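Local structure of nicotinate-nucleotide pyrophosphorylase (Ehrlichia chaffeensis, 3L0G) at residues Ala211-Asn216 and Met230-Asn235; Val253-Gly258 and Val273-Ile278; Lys41-Thr46 and Leu112-Arg117. The protein probably catalyses the conversion of quinolinate and phosphoribosyl pyrophosphate into nicotinate mononucleotide and carbon dioxide, a step of NAD(+) biosynthesis. All blocks are in the same frame, centred on the assembly; numbering follows the deposited sequence.

Contact 1: residues Ala211-Asn216 and Met230-Asn235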
loop_
_atom_site.group_PDB
_atom_site.type_symbol
_atom_site.label_atom_id
_atom_site.label_comp_id
_atom_site.label_asym_id
_atom_site.label_seq_id
_atom_site.Cartn_x
_atom_site.Cartn_y
_atom_site.Cartn_z
ATOM N N ALA C 211 -13.279 -21.455 -18.269
ATOM C CA ALA C 211 -12.149 -21.632 -19.207
ATOM C C ALA C 211 -11.239 -22.764 -18.762
ATOM O O ALA C 211 -11.016 -22.941 -17.572
ATOM C CB ALA C 211 -11.325 -20.363 -19.313
ATOM N N ILE C 212 -10.677 -23.517 -19.722
ATOM C CA ILE C 212 -9.773 -24.621 -19.397
ATOM C C ILE C 212 -8.600 -24.702 -20.375
ATOM O O ILE C 212 -8.779 -24.543 -21.581
ATOM C CB ILE C 212 -10.533 -25.953 -19.332
ATOM C CG1 ILE C 212 -9.594 -27.121 -18.933
ATOM C CG2 ILE C 212 -11.247 -26.223 -20.654
ATOM C CD1 ILE C 212 -10.351 -28.455 -18.534
ATOM N N GLU C 213 -7.393 -24.912 -19.868
ATOM C CA GLU C 213 -6.259 -25.087 -20.773
ATOM C C GLU C 213 -6.001 -26.541 -21.177
ATOM O O GLU C 213 -5.987 -27.475 -20.353
ATOM C CB GLU C 213 -4.991 -24.386 -20.302
ATOM C CG GLU C 213 -4.615 -24.542 -18.904
ATOM C CD GLU C 213 -3.185 -24.044 -18.618
ATOM O OE1 GLU C 213 -2.370 -24.861 -18.100
ATOM O OE2 GLU C 213 -2.898 -22.848 -18.931
ATOM N N CYS C 214 -5.826 -26.706 -22.477
ATOM C CA CYS C 214 -5.613 -27.989 -23.109
ATOM C C CYS C 214 -4.269 -27.971 -23.833
ATOM O O CYS C 214 -3.915 -26.972 -24.470
ATOM C CB CYS C 214 -6.729 -28.212 -24.115
ATOM S SG CYS C 214 -8.422 -28.264 -23.421
ATOM N N ASP C 215 -3.516 -29.055 -23.762
ATOM C CA ASP C 215 -2.324 -29.159 -24.591
ATOM C C ASP C 215 -2.329 -30.268 -25.621
ATOM O O ASP C 215 -1.319 -30.492 -26.252
ATOM C CB ASP C 215 -1.030 -29.139 -23.772
ATOM C CG ASP C 215 -0.962 -30.208 -22.756
ATOM O OD1 ASP C 215 -1.734 -31.191 -22.855
ATOM O OD2 ASP C 215 -0.120 -30.051 -21.832
ATOM N N ASN C 216 -3.474 -30.918 -25.839
ATOM C CA ASN C 216 -3.627 -31.778 -27.016
ATOM C C ASN C 216 -5.068 -31.863 -27.445
ATOM O O ASN C 216 -5.963 -31.312 -26.783
ATOM C CB ASN C 216 -3.018 -33.169 -26.772
ATOM C CG ASN C 216 -3.715 -33.923 -25.654
ATOM O OD1 ASN C 216 -4.930 -33.876 -25.534
ATOM N ND2 ASN C 216 -2.945 -34.604 -24.829
ATOM N N MET C 230 -14.843 -21.717 -22.761
ATOM C CA MET C 230 -13.591 -21.232 -23.324
ATOM C C MET C 230 -12.514 -22.274 -23.170
ATOM O O MET C 230 -12.359 -22.880 -22.110
ATOM C CB MET C 230 -13.168 -19.937 -22.618
ATOM C CG MET C 230 -11.760 -19.396 -22.964
ATOM S SD MET C 230 -11.554 -17.743 -22.252
ATOM C CE MET C 230 -9.852 -17.851 -21.610
ATOM N N ILE C 231 -11.794 -22.485 -24.260
ATOM C CA ILE C 231 -10.714 -23.463 -24.330
ATOM C C ILE C 231 -9.432 -22.737 -24.741
ATOM O O ILE C 231 -9.393 -22.012 -25.725
ATOM C CB ILE C 231 -11.038 -24.583 -25.329
ATOM C CG1 ILE C 231 -12.175 -25.453 -24.808
ATOM C CG2 ILE C 231 -9.807 -25.454 -25.565
ATOM C CD1 ILE C 231 -12.670 -26.493 -25.846
ATOM N N LEU C 232 -8.393 -22.932 -23.954
ATOM C CA LEU C 232 -7.089 -22.366 -24.207
ATOM C C LEU C 232 -6.203 -23.452 -24.814
ATOM O O LEU C 232 -6.150 -24.578 -24.308
ATOM C CB LEU C 232 -6.516 -21.864 -22.884
ATOM C CG LEU C 232 -5.289 -20.974 -22.900
ATOM C CD1 LEU C 232 -5.365 -19.956 -21.750
ATOM C CD2 LEU C 232 -4.010 -21.841 -22.796
ATOM N N LEU C 233 -5.539 -23.125 -25.915
ATOM C CA LEU C 233 -4.624 -24.058 -26.577
ATOM C C LEU C 233 -3.179 -23.691 -26.161
ATOM O O LEU C 233 -2.668 -22.622 -26.522
ATOM C CB LEU C 233 -4.831 -24.008 -28.090
ATOM C CG LEU C 233 -6.276 -24.202 -28.613
ATOM C CD1 LEU C 233 -6.381 -23.960 -30.138
ATOM C CD2 LEU C 233 -6.818 -25.603 -28.285
ATOM N N ASP C 234 -2.557 -24.545 -25.347
ATOM C CA ASP C 234 -1.255 -24.224 -24.722
ATOM C C ASP C 234 -0.137 -24.932 -25.501
ATOM O O ASP C 234 -0.089 -26.147 -25.548
ATOM C CB ASP C 234 -1.258 -24.645 -23.246
ATOM C CG ASP C 234 -0.057 -24.098 -22.448
ATOM O OD1 ASP C 234 0.306 -22.899 -22.611
ATOM O OD2 ASP C 234 0.508 -24.871 -21.621
ATOM N N ASN C 235 0.725 -24.160 -26.144
ATOM C CA ASN C 235 1.856 -24.705 -26.922
ATOM C C ASN C 235 1.517 -25.774 -27.915
ATOM O O ASN C 235 2.164 -26.803 -27.972
ATOM C CB ASN C 235 2.920 -25.244 -25.990
ATOM C CG ASN C 235 3.450 -24.199 -25.101
ATOM O OD1 ASN C 235 3.901 -23.145 -25.561
ATOM N ND2 ASN C 235 3.382 -24.452 -23.800
#
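Leu232 lies alongside Glu213, the two side chains pointing the same way, with Leu232 CD2 3.7 Å from Glu213 CB. They sit on neighbouring parallel strands of a beta-alpha-beta unit, strand 210-214, helix 217-225 and strand 230-234, in the six-stranded parallel sheet of the C-terminal domain, which in this family forms an open alpha/beta barrel. The same face carries Ala211 and Met230. Met230 starts out extended and then bends at chi3 (138°), which brings its CE back to 3.7 Å from Ala211 CB. Glu213 turns its carboxylate to the start of helix 185-191, which follows the neighbouring strand 181-183, and OE1 accepts there from the backbone N of Asp185. Asp234 is a second acid close by, Glu213 OE1 and Asp234 OD2 being 4.5 Å apart without touching, at the C-terminal end of the sheet, where alpha/beta barrels usually keep their active sites.

On the other face Ile212, Cys214 and Ile231 are buried, and helix 217-225 covers the first two through Ser223. Cys214 SG is held beside its own backbone N (chi1 -61°) and meets Ile231 CG2 at 3.8 Å. Four backbone hydrogen bonds join the strands in parallel register, Ala211 beside Met230 and Cys214 beside Leu233, with the donor alternating from one strand to the other. Ile212 N gives to Met230 O at 3.0 Å, Leu232 N to Ile212 O, Cys214 N to Leu232 O at 2.8 Å, and Asp234 N to Cys214 O at 2.9 Å.

Contact 2: residues Val253-Gly258 and Val273-Ile278; sequences VLEVSG and VDYISI. With EDO (1,2-ethanediol), chain I.
With chi1 at -58°, Asp274 folds its carboxylate back beside its own backbone N, and this turns OD2 to Leu254 N, which it receives on its anti lone pair at 2.9 Å. Tyr275 has a similar first torsion, -64°, and turns one ring edge to Val253, whose CG1 lies near the ring plane 3.6 Å from CE2. Leu254 is gripped from both ends of its backbone: its O accepts from Asp274 N at 2.8 Å and, at longer range, from Tyr275 N. The second carboxylate oxygen of Asp274 is taken up by a salt bridge to Lys144.

Strands 253-257 and 275-277 belong to one beta-alpha-beta unit of the parallel barrel sheet, with helix 262-269 between them. That helix covers Val256 and Ile276, while Val256 CG2 packs on Val273 CG1 at 3.8 Å. The opposite face is polar. Glu255 runs out extended past Tyr275 CB, its carboxylate 66° from the ring plane; its OE2 forms a salt bridge with Arg148, which also makes a cation-pi contact with Tyr275. An ethanediol molecule, probably from the crystallisation liquor, donates from O2 to Glu255 OE1 at 2.5 Å.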
loop_
_atom_site.group_PDB
_atom_site.type_symbol
_atom_site.label_atom_id
_atom_site.label_comp_id
_atom_site.label_asym_id
_atom_site.label_seq_id
_atom_site.Cartn_x
_atom_site.Cartn_y
_atom_site.Cartn_z
ATOM N N VAL C 253 -15.346 -20.513 -27.081
ATOM C CA VAL C 253 -14.335 -19.525 -27.371
ATOM C C VAL C 253 -13.002 -20.300 -27.443
ATOM O O VAL C 253 -12.822 -21.277 -26.723
ATOM C CB VAL C 253 -14.329 -18.406 -26.285
ATOM C CG1 VAL C 253 -13.040 -17.590 -26.328
ATOM C CG2 VAL C 253 -15.607 -17.485 -26.446
ATOM N N LEU C 254 -12.115 -19.909 -28.348
ATOM C CA LEU C 254 -10.776 -20.531 -28.477
ATOM C C LEU C 254 -9.708 -19.489 -28.388
ATOM O O LEU C 254 -9.714 -18.514 -29.155
ATOM C CB LEU C 254 -10.605 -21.233 -29.843
ATOM C CG LEU C 254 -10.829 -22.729 -29.967
ATOM C CD1 LEU C 254 -10.563 -23.198 -31.414
ATOM C CD2 LEU C 254 -9.928 -23.457 -28.955
ATOM N N GLU C 255 -8.740 -19.739 -27.514
ATOM C CA GLU C 255 -7.640 -18.823 -27.287
ATOM C C GLU C 255 -6.358 -19.610 -27.461
ATOM O O GLU C 255 -6.275 -20.725 -26.957
ATOM C CB GLU C 255 -7.719 -18.295 -25.862
ATOM C CG GLU C 255 -6.552 -17.482 -25.430
ATOM C CD GLU C 255 -6.861 -16.665 -24.181
ATOM O OE1 GLU C 255 -5.961 -16.545 -23.342
ATOM O OE2 GLU C 255 -7.998 -16.160 -24.049
ATOM N N VAL C 256 -5.381 -19.044 -28.155
ATOM C CA VAL C 256 -4.045 -19.641 -28.247
ATOM C C VAL C 256 -3.187 -18.882 -27.260
ATOM O O VAL C 256 -3.180 -17.649 -27.274
ATOM C CB VAL C 256 -3.444 -19.525 -29.672
ATOM C CG1 VAL C 256 -1.961 -19.981 -29.702
ATOM C CG2 VAL C 256 -4.281 -20.332 -30.700
ATOM N N SER C 257 -2.478 -19.618 -26.406
ATOM C CA SER C 257 -1.602 -19.028 -25.412
ATOM C C SER C 257 -0.184 -19.509 -25.628
ATOM O O SER C 257 0.054 -20.687 -25.915
ATOM C CB SER C 257 -2.029 -19.411 -24.006
ATOM O OG SER C 257 -1.624 -18.401 -23.075
ATOM N N GLY C 258 0.750 -18.569 -25.517
ATOM C CA GLY C 258 2.180 -18.837 -25.624
ATOM C C GLY C 258 2.887 -17.596 -26.129
ATOM O O GLY C 258 2.232 -16.659 -26.634
ATOM N N VAL C 273 -9.185 -18.614 -34.483
ATOM C CA VAL C 273 -9.271 -18.523 -33.030
ATOM C C VAL C 273 -9.805 -17.118 -32.654
ATOM O O VAL C 273 -9.814 -16.220 -33.492
ATOM C CB VAL C 273 -7.900 -18.855 -32.389
ATOM C CG1 VAL C 273 -7.540 -20.337 -32.660
ATOM C CG2 VAL C 273 -6.784 -17.906 -32.874
ATOM N N ASP C 274 -10.274 -16.943 -31.431
ATOM C CA ASP C 274 -10.831 -15.659 -30.967
ATOM C C ASP C 274 -9.812 -14.749 -30.286
ATOM O O ASP C 274 -9.857 -13.524 -30.432
ATOM C CB ASP C 274 -11.971 -15.916 -29.981
ATOM C CG ASP C 274 -13.082 -16.771 -30.592
ATOM O OD1 ASP C 274 -13.709 -16.310 -31.552
ATOM O OD2 ASP C 274 -13.300 -17.915 -30.139
ATOM N N TYR C 275 -8.899 -15.361 -29.544
ATOM C CA TYR C 275 -7.936 -14.625 -28.744
ATOM C C TYR C 275 -6.551 -15.227 -28.920
ATOM O O TYR C 275 -6.419 -16.430 -29.145
ATOM C CB TYR C 275 -8.332 -14.702 -27.273
ATOM C CG TYR C 275 -9.668 -14.038 -26.957
ATOM C CD1 TYR C 275 -9.762 -12.654 -26.894
ATOM C CD2 TYR C 275 -10.813 -14.781 -26.721
ATOM C CE1 TYR C 275 -10.928 -12.028 -26.590
ATOM C CE2 TYR C 275 -12.044 -14.139 -26.428
ATOM C CZ TYR C 275 -12.073 -12.764 -26.360
ATOM O OH TYR C 275 -13.223 -12.072 -26.090
ATOM N N ILE C 276 -5.526 -14.387 -28.804
ATOM C CA ILE C 276 -4.168 -14.878 -28.575
ATOM C C ILE C 276 -3.587 -14.181 -27.334
ATOM O O ILE C 276 -3.448 -12.943 -27.305
ATOM C CB ILE C 276 -3.262 -14.687 -29.809
ATOM C CG1 ILE C 276 -3.844 -15.467 -31.004
ATOM C CG2 ILE C 276 -1.811 -15.175 -29.511
ATOM C CD1 ILE C 276 -3.328 -14.978 -32.367
ATOM N N SER C 277 -3.255 -15.003 -26.330
ATOM C CA SER C 277 -2.634 -14.597 -25.068
ATOM C C SER C 277 -1.121 -14.708 -25.189
ATOM O O SER C 277 -0.644 -15.763 -25.563
ATOM C CB SER C 277 -3.064 -15.546 -23.946
ATOM O OG SER C 277 -4.162 -15.044 -23.232
ATOM N N ILE C 278 -0.373 -13.664 -24.828
ATOM C CA ILE C 278 1.062 -13.641 -25.052
ATOM C C ILE C 278 1.800 -13.220 -23.771
ATOM O O ILE C 278 1.656 -12.098 -23.326
ATOM C CB ILE C 278 1.439 -12.668 -26.201
ATOM C CG1 ILE C 278 0.649 -12.989 -27.461
ATOM C CG2 ILE C 278 2.932 -12.763 -26.494
ATOM C CD1 ILE C 278 0.871 -11.988 -28.576
HETATM C C1 EDO I . -4.899 -16.789 -20.391
HETATM O O1 EDO I . -3.910 -15.875 -19.932
HETATM C C2 EDO I . -6.295 -16.172 -20.269
HETATM O O2 EDO I . -6.576 -15.215 -21.308
#

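Contact 3: residues Lys41-Thr46 and Leu112-Arg117; sequences KGDITT and LLPIER
Pro114 sets its ring against the carboxylate of Asp43, the two side chains crossing at about a right angle. Asp43 OD2 does the touching: it lies 3.3 Å from Pro114 CA and 3.4 Å from Pro114 CG, and the oxygen rests on C-H groups of the proline. Beside it Thr46 adds its methyl, with CG2 4.0 Å from Pro114 CG, and its hydroxyl, whose OG1 is 3.6 Å from Leu113 CB. No hydrogen bond crosses between 41-46 and 112-117; the two segments meet by packing and by C-H groups set against OD2.

What fixes the acid lies within its own segment. Asp43 is the N-cap of helix 44-49, and with CG swung opposite the backbone N (chi1 -174°) the carboxylate reaches forward over the first turn. OD1 takes the capping bond from Thr46 N at 3.1 Å, met from above the carboxylate plane, 72° out of it. OD2 receives the hydroxyl of the same threonine, Thr46 OG1, at 2.5 Å, again well out of plane (58°). Further out, Leu38 of helix 27-38 packs on both Asp43 and Pro114, and His187 of the second subunit hydrogen-bonds to Thr46 OG1 and packs on Leu113. The contact sits where the N-terminal domain meets another copy of the protein.

Buried, the Asp43 carboxylate has a donor for each oxygen and the start of a short, weakly bonded helix before it, probably favouring the charged form. Pro114 CA-H, polarised by the adjoining nitrogen and carbonyl, would be a tolerable, perhaps mildly attractive neighbour for OD2; the CG contact is plain packing.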
loop_
_atom_site.group_PDB
_atom_site.type_symbol
_atom_site.label_atom_id
_atom_site.label_comp_id
_atom_site.label_asym_id
_atom_site.label_seq_id
_atom_site.Cartn_x
_atom_site.Cartn_y
_atom_site.Cartn_z
ATOM N N LYS C 41 17.041 8.911 4.121
ATOM C CA LYS C 41 17.976 10.029 4.006
ATOM C C LYS C 41 17.717 10.907 2.776
ATOM O O LYS C 41 18.291 11.987 2.674
ATOM C CB LYS C 41 19.419 9.527 3.951
ATOM C CG LYS C 41 19.839 8.576 5.055
ATOM C CD LYS C 41 21.305 8.142 4.837
ATOM C CE LYS C 41 21.861 7.342 6.027
ATOM N NZ LYS C 41 22.006 8.142 7.293
ATOM N N GLY C 42 16.899 10.445 1.833
ATOM C CA GLY C 42 16.600 11.206 0.615
ATOM C C GLY C 42 17.767 11.206 -0.374
ATOM O O GLY C 42 18.717 10.459 -0.228
ATOM N N ASP C 43 17.695 12.087 -1.367
ATOM C CA ASP C 43 18.702 12.197 -2.415
ATOM C C ASP C 43 19.901 13.029 -1.946
ATOM O O ASP C 43 19.912 14.250 -2.140
ATOM C CB ASP C 43 18.029 12.880 -3.628
ATOM C CG ASP C 43 18.914 12.938 -4.882
ATOM O OD1 ASP C 43 20.153 12.668 -4.823
ATOM O OD2 ASP C 43 18.339 13.285 -5.957
ATOM N N ILE C 44 20.923 12.381 -1.392
ATOM C CA ILE C 44 22.053 13.100 -0.762
ATOM C C ILE C 44 22.830 13.950 -1.772
ATOM O O ILE C 44 23.302 15.045 -1.425
ATOM C CB ILE C 44 23.004 12.167 0.034
ATOM C CG1 ILE C 44 23.858 11.238 -0.855
ATOM C CG2 ILE C 44 22.203 11.305 1.053
ATOM C CD1 ILE C 44 24.773 10.271 -0.053
ATOM N N THR C 45 22.904 13.490 -3.031
ATOM C CA THR C 45 23.588 14.250 -4.080
ATOM C C THR C 45 22.858 15.551 -4.408
ATOM O O THR C 45 23.442 16.622 -4.353
ATOM C CB THR C 45 23.732 13.435 -5.365
ATOM O OG1 THR C 45 24.331 12.167 -5.045
ATOM C CG2 THR C 45 24.586 14.195 -6.423
ATOM N N THR C 46 21.578 15.445 -4.728
ATOM C CA THR C 46 20.792 16.603 -5.105
ATOM C C THR C 46 20.690 17.587 -3.949
ATOM O O THR C 46 20.851 18.795 -4.150
ATOM C CB THR C 46 19.357 16.225 -5.480
ATOM O OG1 THR C 46 19.344 15.476 -6.712
ATOM C CG2 THR C 46 18.537 17.503 -5.649
ATOM N N LEU C 112 12.683 18.217 -8.556
ATOM C CA LEU C 112 12.597 17.396 -9.770
ATOM C C LEU C 112 13.623 16.260 -9.862
ATOM O O LEU C 112 13.280 15.151 -10.255
ATOM C CB LEU C 112 12.738 18.300 -11.004
ATOM C CG LEU C 112 12.617 17.707 -12.403
ATOM C CD1 LEU C 112 11.244 17.107 -12.614
ATOM C CD2 LEU C 112 12.935 18.822 -13.448
ATOM N N LEU C 113 14.885 16.529 -9.556
ATOM C CA LEU C 113 15.935 15.533 -9.782
ATOM C C LEU C 113 15.806 14.256 -8.939
ATOM O O LEU C 113 16.119 13.181 -9.410
ATOM C CB LEU C 113 17.344 16.156 -9.636
ATOM C CG LEU C 113 17.694 17.314 -10.622
ATOM C CD1 LEU C 113 19.185 17.534 -10.668
ATOM C CD2 LEU C 113 17.183 17.037 -12.022
ATOM N N PRO C 114 15.334 14.358 -7.701
ATOM C CA PRO C 114 15.146 13.130 -6.898
ATOM C C PRO C 114 14.042 12.172 -7.346
ATOM O O PRO C 114 14.008 11.010 -6.905
ATOM C CB PRO C 114 14.824 13.672 -5.500
ATOM C CG PRO C 114 15.428 15.016 -5.482
ATOM C CD PRO C 114 15.193 15.562 -6.881
ATOM N N ILE C 115 13.157 12.635 -8.219
ATOM C CA ILE C 115 12.068 11.788 -8.727
ATOM C C ILE C 115 12.263 11.411 -10.186
ATOM O O ILE C 115 11.481 10.625 -10.742
ATOM C CB ILE C 115 10.656 12.459 -8.513
ATOM C CG1 ILE C 115 10.574 13.816 -9.235
ATOM C CG2 ILE C 115 10.315 12.599 -6.989
ATOM C CD1 ILE C 115 9.234 14.491 -9.182
ATOM N N GLU C 116 13.300 11.959 -10.819
ATOM C CA GLU C 116 13.585 11.661 -12.225
ATOM C C GLU C 116 13.579 10.175 -12.564
ATOM O O GLU C 116 12.874 9.738 -13.487
ATOM C CB GLU C 116 14.959 12.211 -12.619
ATOM C CG GLU C 116 15.329 11.944 -14.032
ATOM C CD GLU C 116 16.680 12.542 -14.411
ATOM O OE1 GLU C 116 17.005 13.654 -13.944
ATOM O OE2 GLU C 116 17.405 11.861 -15.162
ATOM N N ARG C 117 14.390 9.404 -11.863
ATOM C CA ARG C 117 14.594 8.030 -12.255
ATOM C C ARG C 117 13.305 7.217 -12.005
ATOM O O ARG C 117 12.903 6.404 -12.840
ATOM C CB ARG C 117 15.820 7.461 -11.546
ATOM C CG ARG C 117 16.161 6.017 -11.816
ATOM C CD ARG C 117 15.977 5.570 -13.263
ATOM N NE ARG C 117 16.659 6.421 -14.182
ATOM C CZ ARG C 117 16.417 6.464 -15.481
ATOM N NH1 ARG C 117 15.529 5.672 -16.060
ATOM N NH2 ARG C 117 17.093 7.306 -16.209
#

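Following the chain from the N terminus, contact 3 comes first and closes the longest loop: the 65 residues between its segments carry strands 54-61 and 84-88, helix 70-79 and all of strand 101-108 of the N-terminal domain. Contact 1 then closes a short loop around helix 217-225, and contact 2 another around helix 262-269. All three follow in series, with no nesting or crossing. Contacts 1 and 2 share the parallel sheet, since strands 230-234 and 253-257 are neighbours, probably hydrogen-bonded from Leu233 N to Glu255 O at 2.7 Å. Contact 3 lies across the chain's centre, its own centre about 48 Å from that of contact 1.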